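Local coordinates for protein uroporphyrinogen III cosynthase (HemD) (Helicobacter pylori, PDB 3P9Z) that probably catalyses the cyclization of the linear tetrapyrrole hydroxymethylbilane to uroporphyrinogen III, a step of porphyrin and heme biosynthesis, at residues A[168-173]-A[196-201]. Residues are numbered along the deposited sequence; the frame is centred on the assembly and turned at random.
Sequences TAISHA and ALYLQE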
loop_
_atom_site.group_PDB
_atom_site.type_symbol
_atom_site.label_atom_id
_atom_site.label_comp_id
_atom_site.label_asym_id
_atom_site.label_seq_id
_atom_site.Cartn_x
_atom_site.Cartn_y
_atom_site.Cartn_z
ATOM N N THR A 168 -9.971 -2.621 1.312
ATOM C CA THR A 168 -8.691 -3.282 1.563
ATOM C C THR A 168 -7.644 -2.373 2.201
ATOM O O THR A 168 -6.559 -2.830 2.519
ATOM C CB THR A 168 -8.112 -3.908 0.275
ATOM O OG1 THR A 168 -7.841 -2.867 -0.675
ATOM C CG2 THR A 168 -9.115 -4.886 -0.334
ATOM N N ALA A 169 -7.983 -1.096 2.385
ATOM C CA ALA A 169 -7.110 -0.116 3.043
ATOM C C ALA A 169 -7.927 1.136 3.333
ATOM O O ALA A 169 -8.994 1.320 2.753
ATOM C CB ALA A 169 -5.905 0.235 2.153
ATOM N N ILE A 170 -7.436 1.975 4.239
ATOM C CA ILE A 170 -8.070 3.255 4.549
ATOM C C ILE A 170 -8.197 4.156 3.311
ATOM O O ILE A 170 -9.247 4.764 3.084
ATOM C CB ILE A 170 -7.323 4.023 5.691
ATOM C CG1 ILE A 170 -7.493 3.295 7.033
ATOM C CG2 ILE A 170 -7.805 5.502 5.788
ATOM C CD1 ILE A 170 -6.595 3.833 8.152
ATOM N N SER A 171 -7.138 4.251 2.520
ATOM C CA SER A 171 -7.155 5.127 1.340
ATOM C C SER A 171 -8.363 4.806 0.444
ATOM O O SER A 171 -9.012 5.710 -0.104
ATOM C CB SER A 171 -5.857 4.955 0.548
ATOM O OG SER A 171 -5.761 3.617 0.057
ATOM N N HIS A 172 -8.683 3.521 0.328
ATOM C CA HIS A 172 -9.815 3.074 -0.472
ATOM C C HIS A 172 -11.187 3.439 0.108
ATOM O O HIS A 172 -12.089 3.854 -0.626
ATOM C CB HIS A 172 -9.702 1.566 -0.712
ATOM C CG HIS A 172 -8.483 1.197 -1.489
ATOM N ND1 HIS A 172 -7.610 0.204 -1.095
ATOM C CD2 HIS A 172 -7.968 1.723 -2.625
ATOM C CE1 HIS A 172 -6.616 0.129 -1.962
ATOM N NE2 HIS A 172 -6.815 1.034 -2.904
ATOM N N ALA A 173 -11.335 3.288 1.425
ATOM C CA ALA A 173 -12.520 3.756 2.127
ATOM C C ALA A 173 -12.698 5.267 1.958
ATOM O O ALA A 173 -13.782 5.744 1.617
ATOM C CB ALA A 173 -12.438 3.391 3.603
ATOM N N ALA A 196 -11.440 -0.844 9.426
ATOM C CA ALA A 196 -12.739 -0.882 10.082
ATOM C C ALA A 196 -12.944 0.286 11.044
ATOM O O ALA A 196 -14.026 0.860 11.089
ATOM C CB ALA A 196 -12.928 -2.212 10.793
ATOM N N LEU A 197 -11.903 0.636 11.798
ATOM C CA LEU A 197 -12.022 1.701 12.793
ATOM C C LEU A 197 -12.047 3.087 12.145
ATOM O O LEU A 197 -12.659 4.029 12.672
ATOM C CB LEU A 197 -10.926 1.580 13.870
ATOM C CG LEU A 197 -11.064 0.328 14.759
ATOM C CD1 LEU A 197 -9.861 0.132 15.690
ATOM C CD2 LEU A 197 -12.344 0.393 15.575
ATOM N N TYR A 198 -11.408 3.200 10.985
ATOM C CA TYR A 198 -11.551 4.409 10.176
ATOM C C TYR A 198 -13.001 4.558 9.703
ATOM O O TYR A 198 -13.620 5.612 9.885
ATOM C CB TYR A 198 -10.600 4.400 8.978
ATOM C CG TYR A 198 -10.942 5.522 8.036
ATOM C CD1 TYR A 198 -10.496 6.821 8.289
ATOM C CD2 TYR A 198 -11.776 5.302 6.940
ATOM C CE1 TYR A 198 -10.841 7.882 7.439
ATOM C CE2 TYR A 198 -12.141 6.363 6.082
ATOM C CZ TYR A 198 -11.662 7.635 6.342
ATOM O OH TYR A 198 -12.001 8.671 5.516
ATOM N N LEU A 199 -13.546 3.503 9.097
ATOM C CA LEU A 199 -14.961 3.496 8.708
ATOM C C LEU A 199 -15.916 3.832 9.868
ATOM O O LEU A 199 -16.868 4.596 9.714
ATOM C CB LEU A 199 -15.354 2.151 8.078
ATOM C CG LEU A 199 -14.809 1.934 6.658
ATOM C CD1 LEU A 199 -15.027 0.494 6.205
ATOM C CD2 LEU A 199 -15.452 2.900 5.675
ATOM N N GLN A 200 -15.653 3.248 11.029
ATOM C CA GLN A 200 -16.501 3.485 12.201
ATOM C C GLN A 200 -16.434 4.958 12.667
ATOM O O GLN A 200 -17.436 5.518 13.120
ATOM C CB GLN A 200 -16.070 2.529 13.306
ATOM C CG GLN A 200 -16.812 2.670 14.611
ATOM C CD GLN A 200 -16.343 1.641 15.621
ATOM O OE1 GLN A 200 -16.313 0.432 15.340
ATOM N NE2 GLN A 200 -15.964 2.114 16.798
ATOM N N GLU A 201 -15.258 5.579 12.532
ATOM C CA GLU A 201 -15.086 7.008 12.797
ATOM C C GLU A 201 -16.019 7.808 11.884
ATOM O O GLU A 201 -16.563 8.840 12.283
ATOM C CB GLU A 201 -13.608 7.413 12.588
ATOM C CG GLU A 201 -13.320 8.937 12.614
ATOM C CD GLU A 201 -11.856 9.292 12.292
ATOM O OE1 GLU A 201 -11.058 8.376 11.974
ATOM O OE2 GLU A 201 -11.504 10.493 12.354
#
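Y198 and I170 meet where two neighbouring helices, 193-201 and 170-179, lie against each other, and the pair shows how a single aromatic ring can be shared between residues one helical turn apart. The tyrosine CB comes first, packing against CG1 of I170 at 3.8 Å. Its CG stands anti to the backbone N (chi1 170°), which swings the ring across CG2 of I170 and on toward A173. There CG2 of I170 sits over one face, 3.9 Å from the ring centroid and only 14° off the normal, a CH-pi contact displaced toward the CG and CD1 side of the ring. The two branches of the isoleucine thus divide the tyrosine between them, CG1 taking the CB and CG2 the ring. Three residues on from I170, the methyl of A173 approaches the same ring obliquely, its CB 3.9 Å from CE2. Both helices belong to one of the two alpha/beta lobes characteristic of uroporphyrinogen-III synthases: helix 170-179 follows strand 164-167 and helix 193-201 follows strand 187-190, two adjacent parallel strands, in successive beta-alpha units. The contact runs from I170, exposed to solvent, down to the buried A173 and L199 next to the sheet. L199 marks that deeper level. With its CG beside the backbone N (chi1 -73°), the side chain leans back toward helix 170-179, and CD2 touches CB of A173 at 3.7 Å. The alanine methyl thus points into the notch between the Y198 ring and L199, and the CA of A173 lies 7.0 Å from the CA of L199. Beneath them F167, on the strand leading into helix 170-179, touches both A173 and L199, while L199 also reaches S190.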